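PDB 4A38: metallo-carboxypeptidase from Pseudomonas aeruginosa, which probably acts as a zinc-dependent metallocarboxypeptidase of the M14 family, with the cytosolic carboxypeptidase type of N-terminal domain ahead of the peptidase domain. Local coordinates for residues Ala39-Leu44 with His227-Thr232; Ile278-Ala283 with Gln314-Tyr319; Arg302-Leu307 with Leu343-Glu348. All coordinates share one frame; numbering follows the deposited sequence.

Contact 1 of 3, residues Ala39-Leu44 with His227-Thr232. With BZS (L-benzylsuccinic acid), chain D.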
loop_
_atom_site.group_PDB
_atom_site.type_symbol
_atom_site.label_atom_id
_atom_site.label_comp_id
_atom_site.label_asym_id
_atom_site.label_seq_id
_atom_site.Cartn_x
_atom_site.Cartn_y
_atom_site.Cartn_z
ATOM N N ALA A 39 -20.703 -5.587 10.509
ATOM C CA ALA A 39 -19.766 -6.710 10.424
ATOM C C ALA A 39 -18.859 -6.524 9.208
ATOM O O ALA A 39 -19.322 -6.068 8.160
ATOM C CB ALA A 39 -20.551 -8.040 10.299
ATOM N N ILE A 40 -17.650 -6.894 9.318
ATOM C CA ILE A 40 -16.716 -6.725 8.206
ATOM C C ILE A 40 -16.896 -7.909 7.261
ATOM O O ILE A 40 -17.108 -9.030 7.711
ATOM C CB ILE A 40 -15.226 -6.672 8.670
ATOM C CG1 ILE A 40 -14.963 -5.421 9.508
ATOM C CG2 ILE A 40 -14.290 -6.631 7.448
ATOM C CD1 ILE A 40 -13.637 -5.421 10.207
ATOM N N ARG A 41 -16.871 -7.708 5.968
ATOM C CA ARG A 41 -17.060 -8.797 5.017
ATOM C C ARG A 41 -15.744 -9.514 4.676
ATOM O O ARG A 41 -14.716 -8.870 4.447
ATOM C CB ARG A 41 -17.673 -8.270 3.717
ATOM C CG ARG A 41 -18.108 -9.374 2.744
ATOM C CD ARG A 41 -18.010 -8.921 1.282
ATOM N NE ARG A 41 -16.616 -8.844 0.855
ATOM C CZ ARG A 41 -16.036 -7.746 0.379
ATOM N NH1 ARG A 41 -16.738 -6.626 0.264
ATOM N NH2 ARG A 41 -14.754 -7.764 0.029
ATOM N N PRO A 42 -15.764 -10.859 4.649
ATOM C CA PRO A 42 -14.568 -11.648 4.326
ATOM C C PRO A 42 -14.238 -11.444 2.841
ATOM O O PRO A 42 -15.126 -11.104 2.062
ATOM C CB PRO A 42 -15.013 -13.089 4.603
ATOM C CG PRO A 42 -16.124 -12.931 5.608
ATOM C CD PRO A 42 -16.867 -11.732 5.088
ATOM N N ASP A 43 -12.979 -11.645 2.453
ATOM C CA ASP A 43 -12.557 -11.496 1.057
ATOM C C ASP A 43 -13.378 -12.391 0.118
ATOM O O ASP A 43 -13.901 -13.430 0.532
ATOM C CB ASP A 43 -11.075 -11.883 0.900
ATOM C CG ASP A 43 -10.121 -10.790 1.347
ATOM O OD1 ASP A 43 -10.568 -9.788 1.943
ATOM O OD2 ASP A 43 -8.902 -10.940 1.098
ATOM N N LEU A 44 -13.452 -11.993 -1.152
ATOM C CA LEU A 44 -14.184 -12.743 -2.184
ATOM C C LEU A 44 -14.030 -14.263 -2.115
ATOM O O LEU A 44 -15.023 -14.999 -2.073
ATOM C CB LEU A 44 -13.747 -12.282 -3.584
ATOM C CG LEU A 44 -14.583 -11.231 -4.311
ATOM C CD1 LEU A 44 -14.022 -11.000 -5.697
ATOM C CD2 LEU A 44 -16.011 -11.715 -4.421
ATOM N N HIS A 227 -13.128 -4.663 -5.050
ATOM C CA HIS A 227 -14.086 -5.409 -4.243
ATOM C C HIS A 227 -13.904 -5.271 -2.743
ATOM O O HIS A 227 -14.484 -6.038 -1.972
ATOM C CB HIS A 227 -14.075 -6.886 -4.640
ATOM C CG HIS A 227 -14.763 -7.151 -5.941
ATOM N ND1 HIS A 227 -14.087 -7.482 -7.095
ATOM C CD2 HIS A 227 -16.072 -7.067 -6.279
ATOM C CE1 HIS A 227 -14.950 -7.594 -8.089
ATOM N NE2 HIS A 227 -16.160 -7.345 -7.621
ATOM N N GLY A 228 -13.114 -4.286 -2.334
ATOM C CA GLY A 228 -12.896 -4.064 -0.917
ATOM C C GLY A 228 -12.311 -5.236 -0.158
ATOM O O GLY A 228 -12.659 -5.464 0.998
ATOM N N ASN A 229 -11.432 -5.986 -0.817
ATOM C CA ASN A 229 -10.759 -7.134 -0.209
ATOM C C ASN A 229 -9.608 -6.610 0.663
ATOM O O ASN A 229 -9.198 -5.453 0.538
ATOM C CB ASN A 229 -10.153 -8.039 -1.299
ATOM C CG ASN A 229 -11.032 -9.239 -1.653
ATOM O OD1 ASN A 229 -10.619 -10.099 -2.431
ATOM N ND2 ASN A 229 -12.235 -9.301 -1.090
ATOM N N LEU A 230 -9.096 -7.466 1.541
ATOM C CA LEU A 230 -7.966 -7.098 2.382
ATOM C C LEU A 230 -6.693 -7.736 1.871
ATOM O O LEU A 230 -5.720 -7.051 1.569
ATOM C CB LEU A 230 -8.142 -7.576 3.833
ATOM C CG LEU A 230 -6.833 -7.596 4.659
ATOM C CD1 LEU A 230 -6.375 -6.175 4.976
ATOM C CD2 LEU A 230 -7.031 -8.362 5.965
ATOM N N ARG A 231 -6.732 -9.055 1.737
ATOM C CA ARG A 231 -5.544 -9.828 1.397
ATOM C C ARG A 231 -5.351 -10.487 0.037
ATOM O O ARG A 231 -4.237 -10.503 -0.500
ATOM C CB ARG A 231 -5.406 -10.913 2.468
ATOM C CG ARG A 231 -4.070 -11.614 2.533
ATOM C CD ARG A 231 -3.057 -10.744 3.250
ATOM N NE ARG A 231 -1.762 -11.397 3.283
ATOM C CZ ARG A 231 -0.659 -10.836 3.759
ATOM N NH1 ARG A 231 -0.699 -9.599 4.249
ATOM N NH2 ARG A 231 0.490 -11.501 3.715
ATOM N N THR A 232 -6.418 -11.040 -0.524
ATOM C CA THR A 232 -6.278 -11.795 -1.761
ATOM C C THR A 232 -6.829 -11.204 -3.047
ATOM O O THR A 232 -7.579 -10.228 -3.018
ATOM C CB THR A 232 -6.886 -13.205 -1.562
ATOM O OG1 THR A 232 -8.224 -13.084 -1.066
ATOM C CG2 THR A 232 -6.071 -13.992 -0.546
HETATM C C1 BZS D . 2.330 -7.307 4.642
HETATM C C2 BZS D . 3.584 -7.999 5.184
HETATM C CA BZS D . 4.247 -8.791 4.058
HETATM C C BZS D . 3.428 -10.047 3.752
HETATM C CB BZS D . 5.671 -9.199 4.435
HETATM O O1 BZS D . 2.374 -6.074 4.456
HETATM O O2 BZS D . 1.349 -8.034 4.385
HETATM O O3 BZS D . 3.025 -10.722 4.721
HETATM O O4 BZS D . 3.224 -10.324 2.550
#

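Contact 2 of 3, residues Ile278-Ala283 with Gln314-Tyr319. With BZS (L-benzylsuccinic acid), chain D.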
loop_
_atom_site.group_PDB
_atom_site.type_symbol
_atom_site.label_atom_id
_atom_site.label_comp_id
_atom_site.label_asym_id
_atom_site.label_seq_id
_atom_site.Cartn_x
_atom_site.Cartn_y
_atom_site.Cartn_z
ATOM N N ILE A 278 2.100 -2.405 13.544
ATOM C CA ILE A 278 3.185 -1.462 13.848
ATOM C C ILE A 278 2.964 0.010 13.502
ATOM O O ILE A 278 2.832 0.372 12.329
ATOM C CB ILE A 278 4.496 -1.905 13.164
ATOM C CG1 ILE A 278 4.729 -3.397 13.393
ATOM C CG2 ILE A 278 5.679 -1.123 13.741
ATOM C CD1 ILE A 278 5.017 -3.749 14.835
ATOM N N PRO A 279 2.951 0.886 14.524
ATOM C CA PRO A 279 2.748 2.321 14.311
ATOM C C PRO A 279 4.045 3.067 13.970
ATOM O O PRO A 279 4.387 4.064 14.611
ATOM C CB PRO A 279 2.142 2.766 15.630
ATOM C CG PRO A 279 2.923 1.945 16.608
ATOM C CD PRO A 279 2.941 0.567 15.964
ATOM N N HIS A 280 4.754 2.575 12.954
ATOM C CA HIS A 280 6.009 3.167 12.501
ATOM C C HIS A 280 6.232 2.769 11.054
ATOM O O HIS A 280 5.864 1.667 10.649
ATOM C CB HIS A 280 7.215 2.622 13.281
ATOM C CG HIS A 280 7.128 2.807 14.765
ATOM N ND1 HIS A 280 7.585 3.941 15.401
ATOM C CD2 HIS A 280 6.644 1.998 15.737
ATOM C CE1 HIS A 280 7.386 3.822 16.702
ATOM N NE2 HIS A 280 6.816 2.653 16.931
ATOM N N VAL A 281 6.836 3.664 10.284
ATOM C CA VAL A 281 7.173 3.357 8.903
ATOM C C VAL A 281 8.517 2.628 9.011
ATOM O O VAL A 281 9.417 3.072 9.745
ATOM C CB VAL A 281 7.360 4.651 8.057
ATOM C CG1 VAL A 281 8.019 4.322 6.723
ATOM C CG2 VAL A 281 6.002 5.304 7.807
ATOM N N PHE A 282 8.650 1.507 8.308
ATOM C CA PHE A 282 9.894 0.748 8.343
ATOM C C PHE A 282 10.109 -0.053 7.070
ATOM O O PHE A 282 9.252 -0.060 6.176
ATOM C CB PHE A 282 9.922 -0.194 9.563
ATOM C CG PHE A 282 8.830 -1.237 9.569
ATOM C CD1 PHE A 282 7.556 -0.931 10.038
ATOM C CD2 PHE A 282 9.089 -2.537 9.123
ATOM C CE1 PHE A 282 6.544 -1.912 10.070
ATOM C CE2 PHE A 282 8.090 -3.523 9.148
ATOM C CZ PHE A 282 6.818 -3.206 9.624
ATOM N N ALA A 283 11.249 -0.732 6.983
ATOM C CA ALA A 283 11.554 -1.521 5.804
ATOM C C ALA A 283 12.151 -2.869 6.159
ATOM O O ALA A 283 13.073 -2.957 6.968
ATOM C CB ALA A 283 12.513 -0.754 4.899
ATOM N N GLN A 314 11.960 5.054 10.142
ATOM C CA GLN A 314 12.760 4.754 11.308
ATOM C C GLN A 314 13.324 3.340 11.195
ATOM O O GLN A 314 12.960 2.588 10.291
ATOM C CB GLN A 314 11.907 4.945 12.567
ATOM C CG GLN A 314 10.592 4.166 12.586
ATOM C CD GLN A 314 10.791 2.732 13.038
ATOM O OE1 GLN A 314 11.207 2.479 14.176
ATOM N NE2 GLN A 314 10.510 1.785 12.152
ATOM N N ILE A 315 14.216 2.983 12.113
ATOM C CA ILE A 315 14.853 1.677 12.067
ATOM C C ILE A 315 14.782 0.912 13.390
ATOM O O ILE A 315 15.271 -0.208 13.482
ATOM C CB ILE A 315 16.337 1.823 11.649
ATOM C CG1 ILE A 315 16.476 2.901 10.572
ATOM C CG2 ILE A 315 16.851 0.506 11.075
ATOM C CD1 ILE A 315 17.920 3.184 10.157
ATOM N N ARG A 316 14.158 1.505 14.402
ATOM C CA ARG A 316 14.033 0.862 15.706
ATOM C C ARG A 316 13.013 -0.266 15.713
ATOM O O ARG A 316 13.221 -1.285 16.370
ATOM C CB ARG A 316 13.630 1.881 16.774
ATOM C CG ARG A 316 14.604 3.041 16.939
ATOM C CD ARG A 316 14.322 3.802 18.222
ATOM N NE ARG A 316 12.924 4.201 18.324
ATOM C CZ ARG A 316 12.353 5.140 17.578
ATOM N NH1 ARG A 316 13.060 5.793 16.666
ATOM N NH2 ARG A 316 11.071 5.426 17.746
ATOM N N HIS A 317 11.911 -0.082 14.986
ATOM C CA HIS A 317 10.849 -1.085 14.942
ATOM C C HIS A 317 10.568 -1.666 13.571
ATOM O O HIS A 317 10.765 -1.018 12.541
ATOM C CB HIS A 317 9.552 -0.499 15.486
ATOM C CG HIS A 317 9.629 -0.109 16.927
ATOM N ND1 HIS A 317 10.552 0.797 17.399
ATOM C CD2 HIS A 317 8.913 -0.517 18.001
ATOM C CE1 HIS A 317 10.404 0.930 18.705
ATOM N NE2 HIS A 317 9.416 0.143 19.095
ATOM N N GLY A 318 10.079 -2.897 13.582
ATOM C CA GLY A 318 9.760 -3.588 12.351
ATOM C C GLY A 318 9.495 -5.050 12.652
ATOM O O GLY A 318 9.248 -5.413 13.810
ATOM N N TYR A 319 9.547 -5.891 11.621
ATOM C CA TYR A 319 9.321 -7.323 11.798
ATOM C C TYR A 319 10.596 -7.992 12.309
ATOM O O TYR A 319 11.702 -7.500 12.063
ATOM C CB TYR A 319 8.938 -7.980 10.470
ATOM C CG TYR A 319 7.688 -7.445 9.806
ATOM C CD1 TYR A 319 6.511 -7.259 10.532
ATOM C CD2 TYR A 319 7.669 -7.185 8.431
ATOM C CE1 TYR A 319 5.339 -6.826 9.906
ATOM C CE2 TYR A 319 6.504 -6.750 7.793
ATOM C CZ TYR A 319 5.342 -6.575 8.536
ATOM O OH TYR A 319 4.186 -6.156 7.906
HETATM C C1 BZS D . 2.330 -7.307 4.642
HETATM C C2 BZS D . 3.584 -7.999 5.184
HETATM C CA BZS D . 4.247 -8.791 4.058
HETATM C C BZS D . 3.428 -10.047 3.752
HETATM C CB BZS D . 5.671 -9.199 4.435
HETATM O O1 BZS D . 2.374 -6.074 4.456
HETATM O O2 BZS D . 1.349 -8.034 4.385
HETATM O O3 BZS D . 3.025 -10.722 4.721
HETATM O O4 BZS D . 3.224 -10.324 2.550
HETATM O O HOH W 1 13.489 -0.004 8.325
#

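Contact 3 of 3, residues Arg302-Leu307 with Leu343-Glu348. With BZS (L-benzylsuccinic acid), chain D.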
loop_
_atom_site.group_PDB
_atom_site.type_symbol
_atom_site.label_atom_id
_atom_site.label_comp_id
_atom_site.label_asym_id
_atom_site.label_seq_id
_atom_site.Cartn_x
_atom_site.Cartn_y
_atom_site.Cartn_z
ATOM N N ARG A 302 22.990 1.266 3.704
ATOM C CA ARG A 302 23.060 2.572 3.071
ATOM C C ARG A 302 21.652 3.114 2.852
ATOM O O ARG A 302 21.335 4.224 3.271
ATOM C CB ARG A 302 23.784 2.468 1.732
ATOM C CG ARG A 302 25.278 2.201 1.828
ATOM C CD ARG A 302 26.058 3.432 2.248
ATOM N NE ARG A 302 25.827 4.560 1.347
ATOM C CZ ARG A 302 25.302 5.722 1.735
ATOM N NH1 ARG A 302 24.961 5.906 3.005
ATOM N NH2 ARG A 302 25.094 6.689 0.849
ATOM N N PHE A 303 20.807 2.315 2.206
ATOM C CA PHE A 303 19.442 2.732 1.909
ATOM C C PHE A 303 18.681 3.269 3.120
ATOM O O PHE A 303 18.105 4.354 3.055
ATOM C CB PHE A 303 18.647 1.575 1.298
ATOM C CG PHE A 303 17.212 1.922 0.991
ATOM C CD1 PHE A 303 16.220 1.759 1.956
ATOM C CD2 PHE A 303 16.857 2.448 -0.250
ATOM C CE1 PHE A 303 14.894 2.115 1.690
ATOM C CE2 PHE A 303 15.539 2.805 -0.527
ATOM C CZ PHE A 303 14.554 2.639 0.446
ATOM N N ARG A 304 18.679 2.507 4.214
ATOM C CA ARG A 304 17.953 2.892 5.429
ATOM C C ARG A 304 18.543 4.151 6.056
ATOM O O ARG A 304 17.831 5.004 6.591
ATOM C CB ARG A 304 17.972 1.749 6.459
ATOM C CG ARG A 304 17.214 0.464 6.068
ATOM C CD ARG A 304 16.881 -0.358 7.330
ATOM N NE ARG A 304 16.183 -1.627 7.078
ATOM C CZ ARG A 304 16.791 -2.800 6.887
ATOM N NH1 ARG A 304 18.112 -2.888 6.924
ATOM N NH2 ARG A 304 16.077 -3.891 6.662
ATOM N N GLU A 305 19.862 4.251 5.977
ATOM C CA GLU A 305 20.591 5.382 6.520
ATOM C C GLU A 305 20.199 6.652 5.774
ATOM O O GLU A 305 19.886 7.675 6.391
ATOM C CB GLU A 305 22.088 5.099 6.386
ATOM C CG GLU A 305 23.014 6.203 6.820
ATOM C CD GLU A 305 24.457 5.726 6.841
ATOM O OE1 GLU A 305 24.972 5.305 5.775
ATOM O OE2 GLU A 305 25.070 5.768 7.931
ATOM N N GLU A 306 20.190 6.577 4.445
ATOM C CA GLU A 306 19.834 7.729 3.630
ATOM C C GLU A 306 18.356 8.095 3.755
ATOM O O GLU A 306 18.026 9.270 3.863
ATOM C CB GLU A 306 20.200 7.481 2.167
ATOM C CG GLU A 306 21.706 7.353 1.888
ATOM C CD GLU A 306 22.498 8.631 2.196
ATOM O OE1 GLU A 306 21.890 9.717 2.258
ATOM O OE2 GLU A 306 23.732 8.544 2.356
ATOM N N LEU A 307 17.466 7.102 3.747
ATOM C CA LEU A 307 16.035 7.387 3.877
ATOM C C LEU A 307 15.704 7.958 5.259
ATOM O O LEU A 307 14.885 8.871 5.380
ATOM C CB LEU A 307 15.194 6.130 3.637
ATOM C CG LEU A 307 13.668 6.293 3.737
ATOM C CD1 LEU A 307 13.213 7.442 2.833
ATOM C CD2 LEU A 307 12.967 4.990 3.333
ATOM N N LEU A 343 19.373 -4.982 -4.632
ATOM C CA LEU A 343 18.865 -4.427 -3.386
ATOM C C LEU A 343 17.336 -4.542 -3.472
ATOM O O LEU A 343 16.733 -4.186 -4.495
ATOM C CB LEU A 343 19.298 -2.957 -3.255
ATOM C CG LEU A 343 18.775 -2.158 -2.059
ATOM C CD1 LEU A 343 19.130 -2.872 -0.749
ATOM C CD2 LEU A 343 19.386 -0.755 -2.067
ATOM N N ALA A 344 16.712 -5.056 -2.421
ATOM C CA ALA A 344 15.260 -5.214 -2.413
ATOM C C ALA A 344 14.700 -5.040 -1.002
ATOM O O ALA A 344 15.261 -5.548 -0.029
ATOM C CB ALA A 344 14.885 -6.588 -2.969
ATOM N N PHE A 345 13.590 -4.311 -0.905
ATOM C CA PHE A 345 12.929 -4.035 0.363
ATOM C C PHE A 345 11.426 -4.095 0.228
ATOM O O PHE A 345 10.878 -3.904 -0.864
ATOM C CB PHE A 345 13.216 -2.606 0.829
ATOM C CG PHE A 345 14.484 -2.441 1.579
ATOM C CD1 PHE A 345 14.600 -2.911 2.887
ATOM C CD2 PHE A 345 15.553 -1.762 1.004
ATOM C CE1 PHE A 345 15.761 -2.695 3.614
ATOM C CE2 PHE A 345 16.722 -1.542 1.722
ATOM C CZ PHE A 345 16.826 -2.004 3.027
ATOM N N THR A 346 10.764 -4.442 1.393
ATOM C CA THR A 346 9.313 -4.377 1.463
ATOM C C THR A 346 9.156 -3.123 2.324
ATOM O O THR A 346 9.664 -3.064 3.445
ATOM C CB THR A 346 8.674 -5.589 2.173
ATOM O OG1 THR A 346 8.986 -6.794 1.470
ATOM C CG2 THR A 346 7.205 -5.428 2.219
ATOM N N ILE A 347 8.490 -2.021 1.759
ATOM C CA ILE A 347 8.288 -0.796 2.513
ATOM C C ILE A 347 6.960 -0.898 3.241
ATOM O O ILE A 347 5.942 -1.270 2.658
ATOM C CB ILE A 347 8.298 0.436 1.579
ATOM C CG1 ILE A 347 9.646 0.534 0.857
ATOM C CG2 ILE A 347 8.030 1.707 2.374
ATOM C CD1 ILE A 347 10.826 0.689 1.788
ATOM N N GLU A 348 6.973 -0.570 4.525
ATOM C CA GLU A 348 5.763 -0.653 5.320
ATOM C C GLU A 348 5.311 0.670 5.906
ATOM O O GLU A 348 6.059 1.335 6.614
ATOM C CB GLU A 348 5.957 -1.653 6.461
ATOM C CG GLU A 348 6.256 -3.075 6.032
ATOM C CD GLU A 348 5.018 -3.847 5.699
ATOM O OE1 GLU A 348 3.912 -3.265 5.753
ATOM O OE2 GLU A 348 5.151 -5.042 5.387
HETATM C C1 BZS D . 2.330 -7.307 4.642
HETATM C C2 BZS D . 3.584 -7.999 5.184
HETATM C CA BZS D . 4.247 -8.791 4.058
HETATM C C BZS D . 3.428 -10.047 3.752
HETATM C CB BZS D . 5.671 -9.199 4.435
HETATM O O1 BZS D . 2.374 -6.074 4.456
HETATM O O2 BZS D . 1.349 -8.034 4.385
HETATM O O3 BZS D . 3.025 -10.722 4.721
HETATM O O4 BZS D . 3.224 -10.324 2.550
#

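Contact 1 of 3, residues Ala39-Leu44 with His227-Thr232
D43 reaches from the loop after strand 36-39 in the N-terminal domain to three consecutive backbone N-H groups of L230, R231 and T232 in the zinc carboxypeptidase domain, just past a Schellman motif that ends helix 222-226 at G228. The carboxylate is divided between them. OD1 of D43 takes L230 N at 2.8 Å on the syn side, 27° out of the carboxylate plane. OD2 of D43 accepts twice: its syn lone pair receives R231 N at 2.9 Å, whereas T232 N, 3.0 Å from the same OD2, comes in nearly along the C-O axis. Both oxygens of this buried acid are thereby gripped, and the amide plane of N229 stacks on the carboxylate. A second grip comes from R41, whose NH2 donates to H227 O at 2.7 Å; the bend of its chain at chi3 (73°) brings the guanidinium there while R41 NE bonds P42 O at 3.0 Å. N24 hydrogen-bonds to both segments, at R41 N and G228 O. L44 CD1 lies over one face of the H227 ring, 4.1 Å from its centroid, a CH-pi contact. Holding the backbone of 230-232 probably also helps to fix the root of R231, which points into the active site and is salt-bridged through NE to D238. There R231 meets both carboxylates of benzylsuccinate: NH1 donates to O2 at 2.6 Å and NH2 to O3 at 2.8 Å.

Contact 2 of 3, residues Ile278-Ala283 with Gln314-Tyr319
Q314 and V281 join the loop after helix 294-310 to the approach of strand 282-284, an outermost strand of the mixed sheet of the carboxypeptidase domain. Q314 folds back on itself: CG sits between its backbone N and carbonyl carbon (chi1 54°), and a further bend at chi2 carries the amide beside its own main chain. V281 O can therefore be met from opposite faces of its carbonyl plane, by Q314 N at 3.2 Å and by Q314 NE2 at 2.9 Å. The amide's rotation is fixed by H317: H317 N donates to Q314 OE1 and H317 O accepts from Q314 NE2, each at 2.8 Å. F282 also takes the cramped rotamer (chi1 62°), which sets one face of its ring against G318 CA, 3.6 Å from the ring centroid, a CH-pi contact. Past that glycine, the edge of F282 meets the face of Y319 in a T-shaped pair, centroids 5.0 Å apart. At the outer end the H280 and H317 rings stack face to face, 24° apart in plane, while H280 ND1 bonds D356. Y319 carries the contact to the active site: its hydroxyl bonds D275, and Y319 OH stands 3.3 Å from C2 of benzylsuccinate.

Contact 3 of 3, residues Arg302-Leu307 with Leu343-Glu348
Helix 294-310 packs against one face of the mixed sheet of the carboxypeptidase domain here, and F303 and R304 on the helix meet F345 on strand 343-350. The axes of the two short segments approach to 11.0 Å and cross at -55°, a spacing filled by side chains from both. L343 and F345 point at the helix, and I347 brings its CD1 end to it. F303 stands with CG anti to its backbone N (chi1 179°), and the F303 and F345 side chains run past each other in opposite directions, ring centroids 4.8 Å apart. The planes differ by 32°, an oblique pair in which F345 CD2 lies over one face of F303 near the rim. Two methyls add to the packing: L343 CD2 touches F303 CB at 4.2 Å, and I347 CD1 is 4.3 Å from F303 CE1. R304 runs extended from CG to NE and turns a face of its guanidinium to the edge of F345, with R304 NH2 3.3 Å from F345 CE1; the same NH2 bonds A283 O on the neighbouring strand. On the strand's other side E348, predicted to be the catalytic proton donor/acceptor, lies with OE2 3.1 Å from O1 of benzylsuccinate. The joint is therefore apolar apart from the R304 guanidinium, which meets the edge rather than the pi face of F345 and gives an N-H to a backbone carbonyl.

From the N terminus, contact 1 comes first: it closes a span of 182 residues, bringing 39-44 of the N-terminal domain onto 227-232 of the peptidase domain, and it is complete before the others begin. Contacts 2 and 3 then cross, their segments alternating as 278-283, 302-307, 314-319 and 343-348. Contact 2 brings back the chain that leaves helix 294-310, and contact 3 sets that helix on the sheet. They meet where F282 O and E348 N pair neighbouring strands at 2.9 Å, and their centres are 11 Å apart. Contact 1, with its centre about 26 Å from that of contact 2, shares benzylsuccinate with both.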